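Local coordinates for protein Atg1 tMIT (Kluyveromyces marxianus, PDB 4P1N) that forms part of a serine/threonine protein kinase that is essential for autophagosome formation and takes part in cytoplasm-to-vacuole transport, at residues V14-L17 and S18-F22; L142-W145 and I146-R149; Y216-S219 and L220-E224; K253-I256 and R257-S261. All coordinates share one frame; numbering follows the deposited sequence.

Contact 1 (V14-L17 and S18-F22); sequences VESL and SAKAF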
ATOM      1  N   VAL B  14      -4.712   3.448  11.381  1.00 45.53           N
ATOM      2  CA  VAL B  14      -4.123   2.627  10.362  1.00 41.99           C
ATOM      3  C   VAL B  14      -3.160   3.455   9.508  1.00 39.02           C
ATOM      4  O   VAL B  14      -2.109   2.973   9.179  1.00 35.65           O
ATOM      5  CB  VAL B  14      -5.211   1.982   9.497  1.00 43.89           C
ATOM      6  CG1 VAL B  14      -4.604   1.180   8.360  1.00 42.55           C
ATOM      7  CG2 VAL B  14      -6.051   1.058  10.358  1.00 48.85           C
ATOM      8  N   GLU B  15      -3.487   4.709   9.198  1.00 40.87           N
ATOM      9  CA  GLU B  15      -2.556   5.566   8.451  1.00 43.16           C
ATOM     10  C   GLU B  15      -1.244   5.780   9.196  1.00 42.38           C
ATOM     11  O   GLU B  15      -0.184   5.794   8.593  1.00 38.13           O
ATOM     12  CB  GLU B  15      -3.148   6.942   8.161  1.00 47.21           C
ATOM     13  CG  GLU B  15      -4.047   6.952   6.957  1.00 51.80           C
ATOM     14  CD  GLU B  15      -4.681   8.310   6.693  1.00 57.11           C
ATOM     15  OE1 GLU B  15      -5.029   9.011   7.659  1.00 56.26           O
ATOM     16  OE2 GLU B  15      -4.852   8.660   5.505  1.00 63.47           O
ATOM     17  N   SER B  16      -1.368   6.017  10.499  1.00 42.03           N
ATOM     18  CA  SER B  16      -0.231   6.179  11.422  1.00 42.71           C
ATOM     19  C   SER B  16       0.681   4.915  11.479  1.00 38.61           C
ATOM     20  O   SER B  16       1.896   5.005  11.427  1.00 35.42           O
ATOM     21  CB  SER B  16      -0.789   6.523  12.818  1.00 46.44           C
ATOM     22  OG  SER B  16       0.235   6.588  13.801  1.00 56.54           O
ATOM     23  N   LEU B  17       0.087   3.736  11.564  1.00 38.34           N
ATOM     24  CA  LEU B  17       0.851   2.510  11.490  1.00 36.11           C
ATOM     25  C   LEU B  17       1.489   2.330  10.152  1.00 31.83           C
ATOM     26  O   LEU B  17       2.598   1.837  10.089  1.00 32.84           O
ATOM     27  CB  LEU B  17      -0.006   1.266  11.817  1.00 36.65           C
ATOM     28  CG  LEU B  17      -0.385   1.249  13.293  1.00 39.81           C
ATOM     29  CD1 LEU B  17      -1.588   0.338  13.543  1.00 43.31           C
ATOM     30  CD2 LEU B  17       0.797   0.842  14.174  1.00 39.58           C
ATOM     31  N   SER B  18       0.807   2.734   9.092  1.00 33.23           N
ATOM     32  CA  SER B  18       1.315   2.566   7.715  1.00 32.18           C
ATOM     33  C   SER B  18       2.483   3.493   7.449  1.00 30.93           C
ATOM     34  O   SER B  18       3.417   3.143   6.704  1.00 31.57           O
ATOM     35  CB  SER B  18       0.219   2.802   6.678  1.00 34.20           C
ATOM     36  OG  SER B  18      -0.797   1.822   6.785  1.00 37.00           O
ATOM     37  N   ALA B  19       2.462   4.662   8.067  1.00 29.91           N
ATOM     38  CA  ALA B  19       3.631   5.539   8.024  1.00 30.74           C
ATOM     39  C   ALA B  19       4.867   4.912   8.665  1.00 28.92           C
ATOM     40  O   ALA B  19       6.004   4.949   8.136  1.00 27.18           O
ATOM     41  CB  ALA B  19       3.301   6.861   8.689  1.00 31.47           C
ATOM     42  N   LYS B  20       4.644   4.329   9.819  1.00 30.27           N
ATOM     43  CA  LYS B  20       5.674   3.568  10.497  1.00 30.48           C
ATOM     44  C   LYS B  20       6.180   2.354   9.708  1.00 27.97           C
ATOM     45  O   LYS B  20       7.411   2.108   9.636  1.00 28.20           O
ATOM     46  CB  LYS B  20       5.136   3.093  11.853  1.00 32.81           C
ATOM     47  CG  LYS B  20       4.936   4.239  12.845  1.00 35.94           C
ATOM     48  CD  LYS B  20       4.126   3.843  14.080  1.00 40.21           C
ATOM     49  CE  LYS B  20       3.896   5.075  14.937  1.00 44.50           C
ATOM     50  NZ  LYS B  20       3.008   4.733  16.062  1.00 53.36           N
ATOM     51  N   ALA B  21       5.256   1.589   9.123  1.00 26.05           N
ATOM     52  CA  ALA B  21       5.657   0.433   8.308  1.00 26.15           C
ATOM     53  C   ALA B  21       6.449   0.916   7.114  1.00 24.00           C
ATOM     54  O   ALA B  21       7.533   0.409   6.800  1.00 26.22           O
ATOM     55  CB  ALA B  21       4.430  -0.360   7.866  1.00 26.93           C
ATOM     56  N   PHE B  22       6.000   1.998   6.513  1.00 25.58           N
ATOM     57  CA  PHE B  22       6.676   2.499   5.319  1.00 26.71           C
ATOM     58  C   PHE B  22       8.119   2.887   5.595  1.00 27.04           C
ATOM     59  O   PHE B  22       9.025   2.574   4.842  1.00 27.60           O
ATOM     60  CB  PHE B  22       5.914   3.718   4.742  1.00 27.64           C
ATOM     61  CG  PHE B  22       6.593   4.301   3.544  1.00 29.30           C
ATOM     62  CD1 PHE B  22       6.388   3.747   2.287  1.00 30.55           C
ATOM     63  CD2 PHE B  22       7.523   5.342   3.674  1.00 29.16           C
ATOM     64  CE1 PHE B  22       7.026   4.269   1.170  1.00 30.39           C
ATOM     65  CE2 PHE B  22       8.150   5.889   2.559  1.00 29.14           C
ATOM     66  CZ  PHE B  22       7.944   5.333   1.306  1.00 30.02           C
TER

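Contact 2 (L142-W145 and I146-R149); sequences LVQW and IRDR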
ATOM      1  N   LEU B 142      -5.519   1.098   1.822  1.00 37.47           N
ATOM      2  CA  LEU B 142      -4.446   0.945   2.787  1.00 37.14           C
ATOM      3  C   LEU B 142      -4.204  -0.476   3.161  1.00 35.80           C
ATOM      4  O   LEU B 142      -3.058  -0.914   3.286  1.00 34.75           O
ATOM      5  CB  LEU B 142      -4.729   1.692   4.088  1.00 40.29           C
ATOM      6  CG  LEU B 142      -4.291   3.132   4.144  1.00 42.18           C
ATOM      7  CD1 LEU B 142      -4.615   3.682   5.513  1.00 46.38           C
ATOM      8  CD2 LEU B 142      -2.802   3.267   3.904  1.00 43.28           C
ATOM      9  N   VAL B 143      -5.294  -1.181   3.419  1.00 36.46           N
ATOM     10  CA  VAL B 143      -5.218  -2.556   3.810  1.00 35.72           C
ATOM     11  C   VAL B 143      -4.692  -3.442   2.681  1.00 34.57           C
ATOM     12  O   VAL B 143      -3.874  -4.313   2.950  1.00 34.95           O
ATOM     13  CB  VAL B 143      -6.563  -3.054   4.363  1.00 39.01           C
ATOM     14  CG1 VAL B 143      -6.523  -4.562   4.599  1.00 39.84           C
ATOM     15  CG2 VAL B 143      -6.874  -2.323   5.674  1.00 40.52           C
ATOM     16  N   GLN B 144      -5.141  -3.235   1.442  1.00 32.75           N
ATOM     17  CA  GLN B 144      -4.463  -3.892   0.307  1.00 33.33           C
ATOM     18  C   GLN B 144      -2.949  -3.644   0.292  1.00 31.11           C
ATOM     19  O   GLN B 144      -2.154  -4.604   0.167  1.00 29.59           O
ATOM     20  CB  GLN B 144      -5.105  -3.518  -1.007  1.00 34.07           C
ATOM     21  CG  GLN B 144      -6.517  -4.123  -1.115  1.00 36.47           C
ATOM     22  CD  GLN B 144      -7.207  -3.751  -2.384  1.00 39.33           C
ATOM     23  OE1 GLN B 144      -6.708  -2.932  -3.158  1.00 40.28           O
ATOM     24  NE2 GLN B 144      -8.390  -4.354  -2.629  1.00 43.05           N
ATOM     25  N   TRP B 145      -2.550  -2.379   0.494  1.00 30.33           N
ATOM     26  CA  TRP B 145      -1.130  -2.039   0.593  1.00 28.98           C
ATOM     27  C   TRP B 145      -0.397  -2.773   1.701  1.00 29.51           C
ATOM     28  O   TRP B 145       0.675  -3.329   1.474  1.00 29.97           O
ATOM     29  CB  TRP B 145      -0.951  -0.532   0.735  1.00 27.92           C
ATOM     30  CG  TRP B 145       0.474  -0.094   0.738  1.00 26.79           C
ATOM     31  CD1 TRP B 145       1.316   0.133  -0.351  1.00 26.66           C
ATOM     32  CD2 TRP B 145       1.275   0.124   1.912  1.00 25.99           C
ATOM     33  NE1 TRP B 145       2.574   0.518   0.118  1.00 25.17           N
ATOM     34  CE2 TRP B 145       2.557   0.523   1.497  1.00 24.68           C
ATOM     35  CE3 TRP B 145       1.002   0.081   3.267  1.00 27.70           C
ATOM     36  CZ2 TRP B 145       3.578   0.827   2.414  1.00 25.40           C
ATOM     37  CZ3 TRP B 145       2.014   0.428   4.178  1.00 27.25           C
ATOM     38  CH2 TRP B 145       3.272   0.782   3.746  1.00 26.10           C
ATOM     39  N   ILE B 146      -0.964  -2.756   2.912  1.00 30.21           N
ATOM     40  CA  ILE B 146      -0.389  -3.427   4.076  1.00 28.05           C
ATOM     41  C   ILE B 146      -0.210  -4.886   3.769  1.00 29.65           C
ATOM     42  O   ILE B 146       0.844  -5.450   4.001  1.00 29.58           O
ATOM     43  CB  ILE B 146      -1.326  -3.252   5.326  1.00 30.03           C
ATOM     44  CG1 ILE B 146      -1.219  -1.848   5.871  1.00 30.50           C
ATOM     45  CG2 ILE B 146      -1.009  -4.266   6.415  1.00 30.70           C
ATOM     46  CD1 ILE B 146      -2.401  -1.395   6.710  1.00 34.25           C
ATOM     47  N   ARG B 147      -1.237  -5.503   3.202  1.00 32.61           N
ATOM     48  CA  ARG B 147      -1.160  -6.907   2.839  1.00 34.97           C
ATOM     49  C   ARG B 147      -0.052  -7.213   1.810  1.00 34.03           C
ATOM     50  O   ARG B 147       0.697  -8.176   2.002  1.00 33.29           O
ATOM     51  CB  ARG B 147      -2.491  -7.408   2.335  1.00 37.57           C
ATOM     52  CG  ARG B 147      -2.453  -8.851   1.885  1.00 43.58           C
ATOM     53  CD  ARG B 147      -2.601  -8.987   0.374  1.00 50.43           C
ATOM     54  NE  ARG B 147      -4.000  -8.853  -0.007  1.00 53.43           N
ATOM     55  CZ  ARG B 147      -4.521  -8.000  -0.904  1.00 53.97           C
ATOM     56  NH1 ARG B 147      -3.775  -7.125  -1.618  1.00 51.24           N
ATOM     57  NH2 ARG B 147      -5.847  -8.023  -1.070  1.00 52.71           N
ATOM     58  N   ASP B 148       0.030  -6.396   0.761  1.00 32.10           N
ATOM     59  CA  ASP B 148       1.092  -6.492  -0.277  1.00 33.62           C
ATOM     60  C   ASP B 148       2.474  -6.353   0.411  1.00 30.69           C
ATOM     61  O   ASP B 148       3.401  -7.089   0.129  1.00 30.25           O
ATOM     62  CB  ASP B 148       1.020  -5.343  -1.342  1.00 34.64           C
ATOM     63  CG  ASP B 148      -0.290  -5.265  -2.165  1.00 41.14           C
ATOM     64  OD1 ASP B 148      -0.828  -6.322  -2.498  1.00 41.03           O
ATOM     65  OD2 ASP B 148      -0.743  -4.076  -2.560  1.00 46.85           O
ATOM     66  N   ARG B 149       2.638  -5.360   1.271  1.00 28.22           N
ATOM     67  CA  ARG B 149       3.943  -5.195   1.951  1.00 27.60           C
ATOM     68  C   ARG B 149       4.284  -6.340   2.874  1.00 29.23           C
ATOM     69  O   ARG B 149       5.440  -6.783   2.934  1.00 28.17           O
ATOM     70  CB  ARG B 149       4.008  -3.882   2.736  1.00 27.23           C
ATOM     71  CG  ARG B 149       3.932  -2.664   1.843  1.00 27.60           C
ATOM     72  CD  ARG B 149       5.186  -2.433   0.946  1.00 27.05           C
ATOM     73  NE  ARG B 149       5.178  -3.267  -0.239  1.00 28.04           N
ATOM     74  CZ  ARG B 149       4.268  -3.212  -1.209  1.00 28.48           C
ATOM     75  NH1 ARG B 149       3.291  -2.328  -1.190  1.00 28.76           N
ATOM     76  NH2 ARG B 149       4.305  -4.058  -2.192  1.00 29.05           N
TER

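Contact 3 (Y216-S219 and L220-E224); sequences YATS and LWMLE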
ATOM      1  N   TYR B 216      12.748  15.105   9.531  1.00 41.43           N
ATOM      2  CA  TYR B 216      12.413  15.085  10.958  1.00 40.88           C
ATOM      3  C   TYR B 216      11.229  14.145  11.224  1.00 39.13           C
ATOM      4  O   TYR B 216      11.248  13.398  12.182  1.00 37.26           O
ATOM      5  CB  TYR B 216      12.069  16.461  11.481  1.00 42.65           C
ATOM      6  CG  TYR B 216      13.193  17.465  11.483  1.00 46.87           C
ATOM      7  CD1 TYR B 216      14.405  17.178  12.090  1.00 46.62           C
ATOM      8  CD2 TYR B 216      13.017  18.727  10.931  1.00 47.91           C
ATOM      9  CE1 TYR B 216      15.421  18.092  12.113  1.00 48.27           C
ATOM     10  CE2 TYR B 216      14.034  19.665  10.959  1.00 51.29           C
ATOM     11  CZ  TYR B 216      15.236  19.336  11.541  1.00 51.58           C
ATOM     12  OH  TYR B 216      16.251  20.250  11.575  1.00 51.03           O
ATOM     13  N   ALA B 217      10.190  14.210  10.392  1.00 37.27           N
ATOM     14  CA  ALA B 217       9.002  13.397  10.622  1.00 37.58           C
ATOM     15  C   ALA B 217       9.395  11.903  10.537  1.00 36.75           C
ATOM     16  O   ALA B 217       8.926  11.048  11.330  1.00 35.68           O
ATOM     17  CB  ALA B 217       7.906  13.748   9.599  1.00 36.58           C
ATOM     18  N   THR B 218      10.277  11.604   9.588  1.00 34.40           N
ATOM     19  CA  THR B 218      10.796  10.239   9.436  1.00 36.62           C
ATOM     20  C   THR B 218      11.524   9.755  10.679  1.00 36.26           C
ATOM     21  O   THR B 218      11.230   8.647  11.153  1.00 36.31           O
ATOM     22  CB  THR B 218      11.689  10.098   8.211  1.00 36.81           C
ATOM     23  OG1 THR B 218      10.941  10.481   7.052  1.00 37.81           O
ATOM     24  CG2 THR B 218      12.210   8.656   8.073  1.00 38.08           C
ATOM     25  N   SER B 219      12.415  10.579  11.234  1.00 36.24           N
ATOM     26  CA  SER B 219      13.092  10.236  12.491  1.00 37.34           C
ATOM     27  C   SER B 219      12.124  10.002  13.612  1.00 37.16           C
ATOM     28  O   SER B 219      12.355   9.173  14.474  1.00 36.68           O
ATOM     29  CB  SER B 219      14.012  11.343  12.962  1.00 41.20           C
ATOM     30  OG  SER B 219      15.075  11.559  12.076  1.00 42.84           O
ATOM     31  N   LEU B 220      11.061  10.795  13.660  1.00 37.20           N
ATOM     32  CA  LEU B 220      10.112  10.681  14.723  1.00 37.17           C
ATOM     33  C   LEU B 220       9.304   9.406  14.577  1.00 36.71           C
ATOM     34  O   LEU B 220       9.096   8.708  15.546  1.00 37.12           O
ATOM     35  CB  LEU B 220       9.160  11.873  14.733  1.00 40.08           C
ATOM     36  CG  LEU B 220       9.775  13.157  15.271  1.00 43.51           C
ATOM     37  CD1 LEU B 220       8.797  14.282  14.988  1.00 45.46           C
ATOM     38  CD2 LEU B 220      10.079  13.066  16.764  1.00 42.76           C
ATOM     39  N   TRP B 221       8.848   9.097  13.364  1.00 36.21           N
ATOM     40  CA  TRP B 221       8.159   7.821  13.171  1.00 35.95           C
ATOM     41  C   TRP B 221       9.025   6.670  13.643  1.00 34.48           C
ATOM     42  O   TRP B 221       8.551   5.792  14.342  1.00 34.89           O
ATOM     43  CB  TRP B 221       7.791   7.581  11.727  1.00 34.69           C
ATOM     44  CG  TRP B 221       6.754   8.471  11.194  1.00 36.93           C
ATOM     45  CD1 TRP B 221       6.865   9.265  10.076  1.00 36.99           C
ATOM     46  CD2 TRP B 221       5.411   8.633  11.672  1.00 38.80           C
ATOM     47  NE1 TRP B 221       5.681   9.903   9.841  1.00 42.11           N
ATOM     48  CE2 TRP B 221       4.771   9.535  10.802  1.00 40.72           C
ATOM     49  CE3 TRP B 221       4.684   8.071  12.711  1.00 45.25           C
ATOM     50  CZ2 TRP B 221       3.462   9.902  10.953  1.00 46.91           C
ATOM     51  CZ3 TRP B 221       3.360   8.453  12.887  1.00 52.77           C
ATOM     52  CH2 TRP B 221       2.762   9.366  12.010  1.00 53.11           C
ATOM     53  N   MET B 222      10.307   6.708  13.294  1.00 36.27           N
ATOM     54  CA  MET B 222      11.263   5.641  13.662  1.00 35.23           C
ATOM     55  C   MET B 222      11.411   5.473  15.138  1.00 37.64           C
ATOM     56  O   MET B 222      11.306   4.362  15.641  1.00 38.36           O
ATOM     57  CB  MET B 222      12.635   5.888  13.043  1.00 35.62           C
ATOM     58  CG  MET B 222      12.583   5.762  11.529  1.00 36.27           C
ATOM     59  SD  MET B 222      14.206   5.935  10.757  1.00 40.48           S
ATOM     60  CE  MET B 222      15.011   4.449  11.258  1.00 40.71           C
ATOM     61  N   LEU B 223      11.632   6.574  15.851  1.00 40.28           N
ATOM     62  CA  LEU B 223      11.800   6.519  17.292  1.00 41.26           C
ATOM     63  C   LEU B 223      10.519   6.174  18.033  1.00 42.37           C
ATOM     64  O   LEU B 223      10.571   5.579  19.126  1.00 42.93           O
ATOM     65  CB  LEU B 223      12.373   7.855  17.831  1.00 44.56           C
ATOM     66  CG  LEU B 223      13.774   8.239  17.395  1.00 43.82           C
ATOM     67  CD1 LEU B 223      14.127   9.646  17.874  1.00 49.32           C
ATOM     68  CD2 LEU B 223      14.775   7.234  17.924  1.00 43.57           C
ATOM     69  N   GLU B 224       9.367   6.565  17.502  1.00 42.11           N
ATOM     70  CA  GLU B 224       8.100   6.173  18.148  1.00 44.51           C
ATOM     71  C   GLU B 224       7.912   4.675  18.152  1.00 41.14           C
ATOM     72  O   GLU B 224       7.364   4.115  19.082  1.00 41.47           O
ATOM     73  CB  GLU B 224       6.894   6.837  17.502  1.00 49.26           C
ATOM     74  CG  GLU B 224       6.607   8.179  18.136  1.00 58.44           C
ATOM     75  CD  GLU B 224       5.917   9.133  17.203  1.00 62.92           C
ATOM     76  OE1 GLU B 224       6.248  10.331  17.286  1.00 68.33           O
ATOM     77  OE2 GLU B 224       5.063   8.687  16.399  1.00 67.93           O
TER

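Contact 4 (K253-I256 and R257-S261); sequences KEMI and RKYVS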
ATOM      1  N   LYS B 253      14.975   3.983  27.043  1.00 55.26           N
ATOM      2  CA  LYS B 253      13.670   4.566  26.765  1.00 55.45           C
ATOM      3  C   LYS B 253      13.622   6.049  27.138  1.00 57.58           C
ATOM      4  O   LYS B 253      13.071   6.872  26.406  1.00 54.71           O
ATOM      5  CB  LYS B 253      12.582   3.805  27.507  1.00 58.18           C
ATOM      6  CG  LYS B 253      12.193   2.490  26.842  1.00 58.54           C
ATOM      7  CD  LYS B 253      11.366   1.626  27.781  1.00 61.24           C
ATOM      8  CE  LYS B 253      11.677   0.155  27.593  1.00 63.98           C
ATOM      9  NZ  LYS B 253      11.100  -0.665  28.680  1.00 66.12           N
ATOM     10  N   GLU B 254      14.219   6.388  28.266  1.00 59.89           N
ATOM     11  CA  GLU B 254      14.274   7.786  28.693  1.00 65.08           C
ATOM     12  C   GLU B 254      15.153   8.645  27.763  1.00 60.88           C
ATOM     13  O   GLU B 254      14.793   9.759  27.429  1.00 59.80           O
ATOM     14  CB  GLU B 254      14.730   7.879  30.160  1.00 70.29           C
ATOM     15  CG  GLU B 254      14.769   9.294  30.725  1.00 79.12           C
ATOM     16  CD  GLU B 254      13.545  10.130  30.356  1.00 82.39           C
ATOM     17  OE1 GLU B 254      12.417   9.579  30.309  1.00 81.33           O
ATOM     18  OE2 GLU B 254      13.717  11.347  30.110  1.00 88.24           O
ATOM     19  N   MET B 255      16.288   8.122  27.332  1.00 60.03           N
ATOM     20  CA  MET B 255      17.103   8.812  26.340  1.00 60.89           C
ATOM     21  C   MET B 255      16.373   9.016  24.992  1.00 58.03           C
ATOM     22  O   MET B 255      16.421  10.107  24.416  1.00 58.02           O
ATOM     23  CB  MET B 255      18.391   8.028  26.127  1.00 65.67           C
ATOM     24  CG  MET B 255      19.516   8.819  25.495  1.00 69.30           C
ATOM     25  SD  MET B 255      20.961   7.785  25.166  1.00 75.55           S
ATOM     26  CE  MET B 255      21.544   7.480  26.822  1.00 76.21           C
ATOM     27  N   ILE B 256      15.704   7.970  24.494  1.00 55.32           N
ATOM     28  CA  ILE B 256      14.918   8.054  23.251  1.00 51.63           C
ATOM     29  C   ILE B 256      13.776   9.050  23.420  1.00 51.89           C
ATOM     30  O   ILE B 256      13.508   9.853  22.516  1.00 49.81           O
ATOM     31  CB  ILE B 256      14.379   6.661  22.778  1.00 50.50           C
ATOM     32  CG1 ILE B 256      15.539   5.742  22.404  1.00 49.66           C
ATOM     33  CG2 ILE B 256      13.464   6.785  21.561  1.00 48.03           C
ATOM     34  CD1 ILE B 256      15.253   4.273  22.573  1.00 50.04           C
ATOM     35  N   ARG B 257      13.121   9.029  24.575  1.00 55.16           N
ATOM     36  CA  ARG B 257      12.102  10.027  24.868  1.00 58.53           C
ATOM     37  C   ARG B 257      12.647  11.458  24.729  1.00 59.63           C
ATOM     38  O   ARG B 257      11.963  12.331  24.197  1.00 58.36           O
ATOM     39  CB  ARG B 257      11.517   9.829  26.268  1.00 63.81           C
ATOM     40  CG  ARG B 257      10.372   8.850  26.295  1.00 68.93           C
ATOM     41  CD  ARG B 257       9.648   8.844  27.639  1.00 75.02           C
ATOM     42  NE  ARG B 257       9.123   7.505  27.880  1.00 80.52           N
ATOM     43  CZ  ARG B 257       9.641   6.614  28.719  1.00 84.29           C
ATOM     44  NH1 ARG B 257      10.702   6.905  29.468  1.00 87.29           N
ATOM     45  NH2 ARG B 257       9.075   5.415  28.821  1.00 85.11           N
ATOM     46  N   LYS B 258      13.869  11.693  25.206  1.00 60.38           N
ATOM     47  CA  LYS B 258      14.464  13.022  25.131  1.00 61.65           C
ATOM     48  C   LYS B 258      14.659  13.428  23.670  1.00 56.87           C
ATOM     49  O   LYS B 258      14.231  14.496  23.244  1.00 55.47           O
ATOM     50  CB  LYS B 258      15.805  13.086  25.880  1.00 66.69           C
ATOM     51  CG  LYS B 258      15.744  12.712  27.362  1.00 72.14           C
ATOM     52  CD  LYS B 258      15.068  13.762  28.235  1.00 75.08           C
ATOM     53  CE  LYS B 258      16.060  14.773  28.817  1.00 80.11           C
ATOM     54  NZ  LYS B 258      16.567  14.395  30.172  1.00 82.53           N
ATOM     55  N   TYR B 259      15.286  12.560  22.895  1.00 56.25           N
ATOM     56  CA  TYR B 259      15.457  12.807  21.446  1.00 52.17           C
ATOM     57  C   TYR B 259      14.158  13.048  20.718  1.00 48.15           C
ATOM     58  O   TYR B 259      14.070  13.954  19.885  1.00 48.65           O
ATOM     59  CB  TYR B 259      16.259  11.692  20.806  1.00 51.64           C
ATOM     60  CG  TYR B 259      17.723  11.767  21.176  1.00 55.21           C
ATOM     61  CD1 TYR B 259      18.478  12.850  20.778  1.00 58.16           C
ATOM     62  CD2 TYR B 259      18.343  10.770  21.926  1.00 58.30           C
ATOM     63  CE1 TYR B 259      19.812  12.962  21.112  1.00 62.20           C
ATOM     64  CE2 TYR B 259      19.690  10.862  22.260  1.00 61.44           C
ATOM     65  CZ  TYR B 259      20.406  11.974  21.844  1.00 63.36           C
ATOM     66  OH  TYR B 259      21.721  12.135  22.112  1.00 69.34           O
ATOM     67  N   VAL B 260      13.128  12.278  21.045  1.00 48.80           N
ATOM     68  CA  VAL B 260      11.803  12.500  20.452  1.00 48.27           C
ATOM     69  C   VAL B 260      11.345  13.925  20.714  1.00 49.04           C
ATOM     70  O   VAL B 260      10.875  14.604  19.790  1.00 47.57           O
ATOM     71  CB  VAL B 260      10.734  11.516  20.986  1.00 48.26           C
ATOM     72  CG1 VAL B 260       9.327  12.018  20.694  1.00 47.56           C
ATOM     73  CG2 VAL B 260      10.928  10.150  20.357  1.00 47.60           C
ATOM     74  N   SER B 261      11.504  14.370  21.960  1.00 50.57           N
ATOM     75  CA  SER B 261      11.120  15.722  22.353  1.00 53.05           C
ATOM     76  C   SER B 261      11.829  16.782  21.563  1.00 50.93           C
ATOM     77  O   SER B 261      11.201  17.674  21.038  1.00 51.53           O
ATOM     78  CB  SER B 261      11.387  15.980  23.847  1.00 59.23           C
ATOM     79  OG  SER B 261      10.390  15.375  24.637  1.00 63.50           O
TER

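Contact 1 (V14-L17 and S18-F22)
S18 reaches back to V14 twice, and V14 O is gripped from both faces of its plane. The backbone bond from S18 N is 2.9 Å long; the second bond, from S18 OG to V14 O at 3.0 Å, comes in 38° out of the carbonyl plane, opposite to the N-H. With chi1 at -65°, OG lies beside its own backbone N, where the hydroxyl can bend back over the preceding turn and satisfy itself within the helix. These two bonds mark the tight side, where I146 of helix 137-170 covers both residues and T123 of helix 95-129 also packs on V14; the methyl V14 CG1 meets S18 OG only loosely, at 4.2 Å. Helix 10-33 is the first of three helices in the first MIT domain, which are packed here as a bundle. S16, L17 and E15, all partly exposed, make up the more open side. K20 is buried by W221, I225, D228 and L231, although its end meets S16 loosely: K20 CG is 3.4 Å from S16 O, but K20 NZ is no nearer than 4.0 Å to S16 OG. E15 gives OE2 to a salt bridge with K138 of helix 137-170.

Contact 2 (L142-W145 and I146-R149)
W145 and R149, one helical turn apart, show how an arginine can fold over an indole while its charged end is used elsewhere. They sit on helix 137-170, the third helix of the first MIT domain, where it meets the same helix of a second subunit. The two side chains run at about a right angle, with ring and guanidinium planes 63° apart. R149 CG lies over one face of the indole, 3.7 Å from the centroid of the six-membered ring, a CH-pi contact displaced toward the rim. Bends at chi2 and chi3 (-69° and 80°) then bring the guanidinium round to the pyrrole side, its edge toward W145, with R149 NH1 3.2 Å from W145 NE1. Both are donors and do not bond each other. Their acceptors come from the second subunit: Q144 OE1 for NE1 and D148 OD2 for NH1, with E152 of the same chain holding R149 NE. I146 CG1 meets the rim at W145 CE3, 3.9 Å away, on the same side of the ring plane as R149 CG.

Farther round the helix, Q144 and R147 lie alongside each other and point the same way; R147 NH2 is 4.0 Å from Q144 CG, and the guanidinium also lays one face over Q144 CA. D148 OD2 is taken by R149 NH1 of the second subunit. The bent R147 chain turns its guanidinium edge to this neighbour, and R147 NH1 forms a salt bridge of 3.2 Å to D148 OD1, meeting that oxygen from above the carboxylate plane.

Contact 3 (Y216-S219 and L220-E224)
Helix 209-227, the middle helix of the second MIT domain, carries W221 one turn beyond A217, and the tryptophan bonds to that turn through its backbone while its indole leans back over it. W221 N donates to A217 O at 2.8 Å, and the same oxygen lies only 3.0 Å from W221 CD1, a close approach in which the polarised C-H of the pyrrole ring probably adds a weak electrostatic attraction. A chi1 of -68° sets CG beside the backbone N, and with chi2 at 125° the CD1 corner is turned toward the carbonyl and the six-membered ring away from it. NE1 passes at 4.4 Å from A217 CB. The rest of the indole rests on S16, A19 and K20 of helix 10-33, so W221 bridges the two MIT domains.

On the next face, M222 runs back past T218: its CG lies 3.2 Å from T218 O, and with chi2 near anti (-176°) SD is carried to 4.3 Å from T218 CG2. Both side chains pack on V23 of helix 10-33. T218 OG1 itself is held within the helix by L214 O. L223 and S219 pack within their own domain, L223 on V260 and I263 of helix 250-273. L223 CG comes within 3.4 Å of S219 O, while the buried S219 OG finds hydrogen-bond partners in A192 O and S196 OG of helix 184-204. Helix 209-227 thereby packs on 184-204 and 250-273 of its own domain and on 10-33 of the other, as the middle helix of a three-helix MIT bundle.

Contact 4 (K253-I256 and R257-S261)
Two torsions of E254 place its acid between R257 and K258: chi1 at -178° swings CG away from the backbone N, and chi2 at 44° folds the chain so that the carboxylate comes back toward the next turn. The residues belong to helix 250-273, the last helix of the second MIT domain, and this pair of ionic neighbours decorates its outer surface. R257 crosses E254 at about a right angle and offers the edge of its guanidinium, so that R257 NH1 makes a salt bridge of 3.3 Å to E254 OE1, approaching on the anti side of the oxygen and 20° out of the carboxylate plane. One guanidinium face covers the backbone of K253. The other oxygen meets the aliphatic part of K258, with E254 OE2 3.3 Å from K258 CD; the lysine's bends leave NZ 4.2 Å from OE2, near enough for attraction but beyond a salt bridge.

Round the helix the contacts become apolar. M255 and Y259 run alongside each other in the same direction, M255 CG against Y259 CE2 at 3.8 Å, and Y189 of helix 184-204 touches both. Toward helix 209-227, I256 and V260 lie against L223 and L227, their own methyls only loosely together, I256 CG2 being 4.4 Å from V260 CG2. Y259 CD2 also comes within 3.2 Å of M255 O.

The four contacts form a chain of neighbours across the molecule. Contact 1 touches contact 2 inside the first MIT domain (centres 11 Å apart), S18 OG meeting I146 CD1 at 3.6 Å. It also touches contact 3 across the boundary between domains, again with centres 11 Å apart, where A19 CB lies 3.7 Å from W221 CE2. Contact 3 in turn packs on contact 4 within the second domain (centres 12 Å apart), L223 CB to V260 CG2 at 3.7 Å. Contacts 2 and 4 mark the far ends, with centres about 31 Å apart. Contact 2 bonds to the second subunit, which contact 1 also touches, whereas contacts 1 and 3 together join the two domains.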